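Local coordinates for photoreceptor-histidine kinase BphP (PDB 6BAF), which probably senses red and far-red light through a bound bilin chromophore and passes the signal on as a sensor histidine kinase, at residues A33-P38 / Q216-R221; Q203-R208 / L232-L237. All blocks are in the same frame, centred on the assembly; numbering follows the deposited sequence.

Contact 1: A33-P38 / Q216-R221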
# COMPACT_ATOMS: atom_id res chain seq x y z
N ALA A 33 23.47 -19.49 -12.56
CA ALA A 33 22.75 -18.64 -13.50
C ALA A 33 21.84 -19.53 -14.32
O ALA A 33 22.24 -20.62 -14.74
CB ALA A 33 23.69 -17.87 -14.42
N SER A 34 20.61 -19.08 -14.54
CA SER A 34 19.73 -19.88 -15.38
C SER A 34 20.14 -19.70 -16.84
O SER A 34 20.65 -18.65 -17.25
CB SER A 34 18.27 -19.49 -15.12
OG SER A 34 18.10 -18.13 -15.38
N GLU A 35 19.92 -20.74 -17.63
CA GLU A 35 20.53 -20.82 -18.96
C GLU A 35 19.81 -19.99 -20.02
O GLU A 35 20.28 -19.93 -21.15
CB GLU A 35 20.57 -22.28 -19.43
CG GLU A 35 19.16 -22.84 -19.54
CD GLU A 35 19.12 -24.31 -20.01
OE1 GLU A 35 20.23 -24.86 -20.30
OE2 GLU A 35 17.99 -24.90 -20.05
N ASN A 36 18.65 -19.40 -19.70
CA ASN A 36 17.96 -18.43 -20.55
C ASN A 36 18.56 -17.05 -20.45
O ASN A 36 18.00 -16.09 -21.00
CB ASN A 36 16.48 -18.36 -20.17
CG ASN A 36 16.27 -17.82 -18.73
OD1 ASN A 36 17.11 -18.05 -17.83
ND2 ASN A 36 15.19 -17.09 -18.53
N ALA A 37 19.66 -16.91 -19.72
CA ALA A 37 20.26 -15.58 -19.59
C ALA A 37 20.63 -14.91 -20.92
O ALA A 37 20.59 -13.67 -20.96
CB ALA A 37 21.49 -15.66 -18.67
N PRO A 38 21.03 -15.62 -21.98
CA PRO A 38 21.28 -14.92 -23.27
C PRO A 38 20.05 -14.19 -23.80
O PRO A 38 20.13 -13.00 -24.14
CB PRO A 38 21.71 -16.05 -24.21
CG PRO A 38 22.27 -17.12 -23.28
CD PRO A 38 21.39 -17.06 -22.07
N GLN A 216 9.50 -23.73 -21.88
CA GLN A 216 10.61 -24.65 -21.80
C GLN A 216 11.39 -24.32 -20.53
O GLN A 216 11.97 -23.22 -20.45
CB GLN A 216 11.49 -24.52 -23.04
CG GLN A 216 12.76 -25.34 -23.00
CD GLN A 216 12.53 -26.69 -23.67
OE1 GLN A 216 12.61 -27.74 -23.01
NE2 GLN A 216 12.21 -26.67 -24.98
N PRO A 217 11.44 -25.21 -19.53
CA PRO A 217 12.15 -24.89 -18.28
C PRO A 217 13.60 -24.51 -18.57
O PRO A 217 14.23 -25.08 -19.45
CB PRO A 217 12.05 -26.19 -17.46
CG PRO A 217 10.80 -26.89 -17.98
CD PRO A 217 10.84 -26.56 -19.50
N ALA A 218 14.08 -23.45 -17.92
CA ALA A 218 15.46 -22.99 -18.11
C ALA A 218 16.32 -23.56 -16.97
O ALA A 218 16.15 -23.19 -15.80
CB ALA A 218 15.54 -21.46 -18.14
N ARG A 219 17.23 -24.48 -17.31
CA ARG A 219 18.08 -25.11 -16.30
C ARG A 219 18.93 -24.07 -15.59
O ARG A 219 19.38 -23.08 -16.18
CB ARG A 219 19.00 -26.19 -16.92
CG ARG A 219 18.21 -27.30 -17.62
CD ARG A 219 17.75 -28.37 -16.63
NE ARG A 219 16.36 -28.71 -16.97
CZ ARG A 219 15.52 -29.44 -16.21
NH1 ARG A 219 15.93 -29.92 -15.01
NH2 ARG A 219 14.27 -29.66 -16.66
N VAL A 220 19.16 -24.30 -14.30
CA VAL A 220 20.05 -23.45 -13.51
C VAL A 220 21.43 -24.09 -13.55
O VAL A 220 21.62 -25.19 -13.02
CB VAL A 220 19.56 -23.30 -12.07
CG1 VAL A 220 20.49 -22.39 -11.34
CG2 VAL A 220 18.12 -22.74 -12.05
N ARG A 221 22.37 -23.42 -14.20
CA ARG A 221 23.75 -23.89 -14.29
C ARG A 221 24.55 -23.35 -13.12
O ARG A 221 24.28 -22.26 -12.63
CB ARG A 221 24.42 -23.41 -15.60
CG ARG A 221 23.58 -23.57 -16.85
CD ARG A 221 23.84 -24.87 -17.65
NE ARG A 221 23.16 -24.83 -18.96
CZ ARG A 221 23.66 -24.24 -20.06
NH1 ARG A 221 24.85 -23.63 -20.03
NH2 ARG A 221 22.96 -24.25 -21.19

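Contact 2: Q203-R208 / L232-L237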
# COMPACT_ATOMS: atom_id res chain seq x y z
N GLN A 203 2.24 -23.01 2.80
CA GLN A 203 2.18 -22.38 4.12
C GLN A 203 3.36 -21.45 4.36
O GLN A 203 3.31 -20.64 5.29
CB GLN A 203 2.18 -23.43 5.23
CG GLN A 203 0.83 -23.97 5.47
CD GLN A 203 0.77 -24.91 6.65
OE1 GLN A 203 -0.33 -25.28 7.07
NE2 GLN A 203 1.94 -25.33 7.18
N LEU A 204 4.43 -21.58 3.58
CA LEU A 204 5.62 -20.76 3.81
C LEU A 204 5.79 -19.69 2.76
O LEU A 204 6.30 -18.62 3.07
CB LEU A 204 6.87 -21.64 3.81
CG LEU A 204 6.88 -22.81 4.81
CD1 LEU A 204 8.10 -23.66 4.58
CD2 LEU A 204 6.85 -22.33 6.24
N ASN A 205 5.41 -19.99 1.53
CA ASN A 205 5.58 -19.11 0.38
C ASN A 205 4.16 -18.84 -0.12
O ASN A 205 3.51 -19.74 -0.68
CB ASN A 205 6.45 -19.78 -0.69
CG ASN A 205 6.62 -18.90 -1.90
OD1 ASN A 205 5.92 -17.92 -2.01
ND2 ASN A 205 7.55 -19.22 -2.81
N TRP A 206 3.67 -17.61 0.07
CA TRP A 206 2.23 -17.34 -0.03
C TRP A 206 1.75 -16.95 -1.42
O TRP A 206 0.55 -16.71 -1.60
CB TRP A 206 1.84 -16.25 0.98
CG TRP A 206 2.05 -16.69 2.38
CD1 TRP A 206 2.15 -17.99 2.85
CD2 TRP A 206 2.20 -15.83 3.51
NE1 TRP A 206 2.33 -17.98 4.22
CE2 TRP A 206 2.38 -16.66 4.65
CE3 TRP A 206 2.20 -14.43 3.68
CZ2 TRP A 206 2.57 -16.14 5.93
CZ3 TRP A 206 2.39 -13.91 4.95
CH2 TRP A 206 2.55 -14.76 6.06
N LEU A 207 2.62 -16.93 -2.42
CA LEU A 207 2.23 -16.51 -3.77
C LEU A 207 2.90 -17.40 -4.80
O LEU A 207 4.07 -17.74 -4.65
CB LEU A 207 2.64 -15.03 -4.01
CG LEU A 207 2.76 -14.57 -5.48
CD1 LEU A 207 1.42 -14.39 -6.08
CD2 LEU A 207 3.67 -13.31 -5.63
N ARG A 208 2.17 -17.81 -5.83
CA ARG A 208 2.78 -18.51 -6.95
C ARG A 208 2.09 -18.05 -8.21
O ARG A 208 0.88 -17.80 -8.21
CB ARG A 208 2.68 -20.04 -6.80
CG ARG A 208 1.27 -20.55 -6.64
CD ARG A 208 1.17 -21.51 -5.48
NE ARG A 208 1.55 -20.93 -4.18
CZ ARG A 208 0.66 -20.52 -3.27
NH1 ARG A 208 1.07 -20.02 -2.10
NH2 ARG A 208 -0.65 -20.58 -3.56
N LEU A 232 14.53 -24.10 -4.24
CA LEU A 232 13.84 -22.97 -4.86
C LEU A 232 12.51 -22.65 -4.18
O LEU A 232 11.68 -21.93 -4.75
CB LEU A 232 13.64 -23.26 -6.35
CG LEU A 232 14.95 -23.29 -7.15
CD1 LEU A 232 14.67 -23.69 -8.57
CD2 LEU A 232 15.62 -21.91 -7.14
N SER A 233 12.29 -23.19 -2.98
CA SER A 233 11.08 -22.98 -2.21
C SER A 233 10.56 -21.54 -2.23
O SER A 233 9.36 -21.35 -2.34
CB SER A 233 11.28 -23.39 -0.74
OG SER A 233 11.50 -24.79 -0.65
N PHE A 234 11.44 -20.53 -2.10
CA PHE A 234 11.00 -19.14 -1.99
C PHE A 234 11.26 -18.35 -3.25
O PHE A 234 11.25 -17.12 -3.24
CB PHE A 234 11.65 -18.46 -0.78
CG PHE A 234 11.13 -19.01 0.49
CD1 PHE A 234 9.88 -18.62 0.96
CD2 PHE A 234 11.83 -19.98 1.16
CE1 PHE A 234 9.37 -19.15 2.12
CE2 PHE A 234 11.33 -20.52 2.33
CZ PHE A 234 10.10 -20.12 2.81
N SER A 235 11.51 -19.05 -4.35
CA SER A 235 11.80 -18.40 -5.62
C SER A 235 10.52 -18.28 -6.45
O SER A 235 9.75 -19.25 -6.59
CB SER A 235 12.87 -19.20 -6.35
OG SER A 235 12.70 -19.05 -7.75
N VAL A 236 10.28 -17.08 -6.98
CA VAL A 236 9.03 -16.85 -7.72
C VAL A 236 9.12 -17.47 -9.11
O VAL A 236 8.09 -17.76 -9.73
CB VAL A 236 8.72 -15.34 -7.81
CG1 VAL A 236 8.93 -14.67 -6.45
CG2 VAL A 236 9.62 -14.65 -8.79
N LEU A 237 10.33 -17.70 -9.62
CA LEU A 237 10.47 -18.28 -10.95
C LEU A 237 10.54 -19.79 -10.95
O LEU A 237 10.76 -20.38 -12.02
CB LEU A 237 11.71 -17.71 -11.62
CG LEU A 237 11.65 -16.22 -11.91
CD1 LEU A 237 13.00 -15.73 -12.39
CD2 LEU A 237 10.52 -15.89 -12.90

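Contact 1: A33-P38 / Q216-R221
E35 reaches across to the strand of R219 and R221 and engages it through both carboxylate oxygens. Its first torsion (chi1 62°) places CG between the backbone N and the carbonyl carbon, and the chain then runs out extended. E35 CB lies over one face of the R221 guanidinium, 3.6 Å from R221 NH2. E35 CG passes the backbone of R219, 3.4 Å from R219 N, with CD beside R219 CB. At the tip the oxygens part. E35 OE1 takes R221 NH2 at 2.9 Å on its anti lone pair, in a salt bridge supplemented by a weak bond from R221 NE. E35 OE2 accepts R219 N at 2.9 Å from well above the carboxylate plane. Carboxylate and guanidinium stand almost perpendicular (87°), so the pair is not the flat, two-pronged kind. R219 runs alongside E35, but its guanidinium leads away.

Along the same two segments, A33 and R221 form an antiparallel hydrogen-bonded pair and S34 and V220 the adjoining non-hydrogen-bonded one. Strand 218-222, contributed by GAF sequence, thus enters the PAS sheet between strands 30-34 and 13-14, consistent with the knot known from phytochromes. E35 N adds a 2.8 Å bond to R219 O, which also receives the CA-H of S34. Shortening E35 to an alanine would probably leave the R221 guanidinium without this countercharge and R219 N without its acceptor.

A type I turn from S34 to A37 leads into the next helix. Within it S34 OG donates to N36 OD1 at 2.6 Å and is also bonded to L20 N, while N36 ND2 reaches the carbonyls of P16 and G18; against this fixed amide rests the methyl of A218, A218 CB lying 3.8 Å from N36 CG.

Contact 2: Q203-R208 / L232-L237
L204 meets F234 with its CB and its carbonyl. L204 CB packs on the far end of the ring, 3.7 Å from F234 CZ, and L204 O sits at the ring edge near its plane, 3.3 Å from F234 CE1. H100, on strand 90-100, makes an edge-to-face stack with the same ring.

Next comes N205, the polar link of the contact. CG is anti to the backbone N (chi1 179°), which carries the amide across to the 232-235 turn, where N205 ND2 donates to S233 O at 2.8 Å. The bond is nearly straight (170° at the hydrogen), and it lies in the amide plane and on a carbonyl lone pair. OD1 turns back to its own segment for a weak bond from L207 N, so the amide is held firmly at ND2 and only weakly at OD1. N205 CB, meanwhile, approaches F234 CD1 obliquely.

W206, which makes no contact with 232-237, packs on R134 of the second subunit. R208, in edge strand 207-210 of the GAF sheet, returns to donate R208 NH1 to N205 O at 2.8 Å in both the guanidinium and carbonyl planes; R208 also touches the bilin.

F234 and S235 of the turn pack on H98, and the backbone N of V236 and L237 just after it donate to E107, both partners in PAS sequence. The contact thus joins the loop leading into strand 207-210 to the 232-237 loop, which lies against the PAS sheet. Beside the F234 ring, whose edge takes L204 O, one straight, in-plane bond satisfies S233 O and probably sets which way round the N205 amide lies.

From the N terminus, the chain passes through strand 30-34 of the PAS sheet, then through the helices and strands leading to segment 203-208, before strand 218-222 returns to that sheet and closes the long loop of contact 1. Contact 2 opens inside this loop and closes beyond it, at 232-237, joining segments separated by only 23 residues. The two therefore cross rather than nest, and strand 218-222 belongs to the stretch that contact 2 spans. Their centres lie about 19 Å apart and their segments do not touch. Contact 1 builds GAF sequence into the PAS sheet; contact 2 brings the following loop back to the loop leading into the GAF edge strand.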